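Local atomic coordinates of polyketide synthase PksL (Bacillus subtilis, PDB entry 5E1V), a protein that probably dehydrates beta-hydroxyacyl intermediates during bacillaene assembly, acting through the dehydratase domain of a trans-AT polyketide synthase split module. Residues Y142-C145 and R146-E149. Numbering follows the deposited sequence.
Sequences YEQC and RRQE
Gln144 and Gln148, one turn apart at the end of helix 138-147, a surface helix of the HotDog-type dehydratase domain, show how a last helical turn is held by side chains as well as by backbone. Followed outward from the chain, Gln144 meets Arg147 first: its CB lies 3.8 Å from Arg147 NH1. Gln144 CG, standing anti to the backbone N (chi1 -177°), packs 3.6 Å from Gln148 NE2. A bend at the next bond (chi2 57°) then turns the amide toward Gln148, one turn further on. At the tip the amide splits its partners. Gln144 OE1 accepts a hydrogen bond from Gln148 NE2 at 3.0 Å, somewhat bent (137° at the hydrogen), the two amide planes being steeply inclined to each other. Gln144 NE2 sits at the edge of the Arg147 guanidinium, 3.0 Å from Arg147 NH1, but both are donors and no bond joins them. Replacing Gln144 with an alanine would probably leave Gln148 NE2 without this acceptor and its amide freer to turn. Arg147 has an acidic neighbour as well: an extended chain brings its NH2 to 4.0 Å from Glu143 OE1, a long salt bridge. Arg146 instead lays its guanidinium over Glu143 CA. Beneath these groups, the backbone N atoms of Arg146, Arg147 and Gln148 bond to the carbonyls of Tyr142, Glu143 and Gln144, respectively, and a Schellman motif with Glu149, at positive phi, as its C-prime residue ends the helix. Tyr142 is buried, its OH bonded to Ala158 N, while both glutamines touch Gln212. Chemically, side chains add one bent amide bond and one long salt bridge to this turn, so the regular backbone bonds and the Schellman turn probably contribute more to fixing its shape.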
loop_
_atom_site.group_PDB
_atom_site.type_symbol
_atom_site.label_atom_id
_atom_site.label_comp_id
_atom_site.label_asym_id
_atom_site.label_seq_id
_atom_site.Cartn_x
_atom_site.Cartn_y
_atom_site.Cartn_z
ATOM N N TYR A 142 5.807 15.177 0.124
ATOM C CA TYR A 142 5.630 14.850 1.548
ATOM C C TYR A 142 5.445 16.165 2.338
ATOM O O TYR A 142 4.718 16.188 3.327
ATOM C CB TYR A 142 6.823 14.099 2.106
ATOM C CG TYR A 142 6.847 12.592 1.775
ATOM C CD1 TYR A 142 5.786 11.753 2.148
ATOM C CD2 TYR A 142 7.917 12.019 1.146
ATOM C CE1 TYR A 142 5.779 10.387 1.825
ATOM C CE2 TYR A 142 7.922 10.653 0.841
ATOM C CZ TYR A 142 6.850 9.848 1.179
ATOM O OH TYR A 142 6.917 8.501 0.884
ATOM N N GLU A 143 6.063 17.260 1.858
ATOM C CA GLU A 143 5.860 18.594 2.480
ATOM C C GLU A 143 4.393 18.971 2.444
ATOM O O GLU A 143 3.787 19.346 3.470
ATOM C CB GLU A 143 6.701 19.648 1.742
ATOM C CG GLU A 143 7.252 20.774 2.588
ATOM C CD GLU A 143 8.156 21.714 1.768
ATOM O OE1 GLU A 143 8.034 21.769 0.523
ATOM O OE2 GLU A 143 8.993 22.414 2.373
ATOM N N GLN A 144 3.766 18.803 1.279
ATOM C CA GLN A 144 2.332 19.041 1.154
ATOM C C GLN A 144 1.438 18.121 1.993
ATOM O O GLN A 144 0.412 18.558 2.554
ATOM C CB GLN A 144 1.919 18.976 -0.343
ATOM C CG GLN A 144 0.440 19.274 -0.673
ATOM C CD GLN A 144 -0.120 20.649 -0.204
ATOM O OE1 GLN A 144 -1.169 20.737 0.461
ATOM N NE2 GLN A 144 0.555 21.701 -0.570
ATOM N N CYS A 145 1.761 16.824 2.050
ATOM C CA CYS A 145 1.026 15.929 2.929
ATOM C C CYS A 145 0.915 16.443 4.380
ATOM O O CYS A 145 -0.175 16.451 4.952
ATOM C CB CYS A 145 1.675 14.562 2.919
ATOM S SG CYS A 145 1.551 13.779 1.292
ATOM N N ARG A 146 2.050 16.882 4.911
ATOM C CA ARG A 146 2.164 17.386 6.258
ATOM C C ARG A 146 1.289 18.641 6.464
ATOM O O ARG A 146 0.681 18.797 7.506
ATOM C CB ARG A 146 3.618 17.687 6.578
ATOM C CG ARG A 146 4.525 16.476 6.527
ATOM C CD ARG A 146 5.798 16.646 7.368
ATOM N NE ARG A 146 6.687 17.735 6.963
ATOM C CZ ARG A 146 7.487 17.704 5.911
ATOM N NH1 ARG A 146 7.483 16.642 5.110
ATOM N NH2 ARG A 146 8.273 18.744 5.621
ATOM N N ARG A 147 1.163 19.474 5.435
ATOM C CA ARG A 147 0.215 20.591 5.495
ATOM C C ARG A 147 -1.243 20.103 5.571
ATOM O O ARG A 147 -2.090 20.776 6.138
ATOM C CB ARG A 147 0.375 21.490 4.274
ATOM C CG ARG A 147 1.674 22.227 4.208
ATOM C CD ARG A 147 1.585 23.285 3.100
ATOM N NE ARG A 147 2.916 23.749 2.707
ATOM C CZ ARG A 147 3.597 23.350 1.636
ATOM N NH1 ARG A 147 3.112 22.432 0.792
ATOM N NH2 ARG A 147 4.789 23.867 1.410
ATOM N N GLN A 148 -1.536 18.922 5.007
ATOM C CA GLN A 148 -2.857 18.325 5.137
ATOM C C GLN A 148 -2.913 17.305 6.321
ATOM O O GLN A 148 -3.808 16.528 6.409
ATOM C CB GLN A 148 -3.281 17.712 3.787
ATOM C CG GLN A 148 -3.115 18.659 2.597
ATOM C CD GLN A 148 -3.659 18.101 1.261
ATOM O OE1 GLN A 148 -4.748 17.582 1.191
ATOM N NE2 GLN A 148 -2.877 18.239 0.213
ATOM N N GLU A 149 -1.945 17.394 7.231
ATOM C CA GLU A 149 -1.902 16.666 8.495
ATOM C C GLU A 149 -1.678 15.165 8.307
ATOM O O GLU A 149 -2.042 14.357 9.155
ATOM C CB GLU A 149 -3.158 16.881 9.310
ATOM C CG GLU A 149 -3.521 18.339 9.554
ATOM C CD GLU A 149 -4.620 18.441 10.597
ATOM O OE1 GLU A 149 -4.405 17.973 11.757
ATOM O OE2 GLU A 149 -5.709 18.942 10.244
#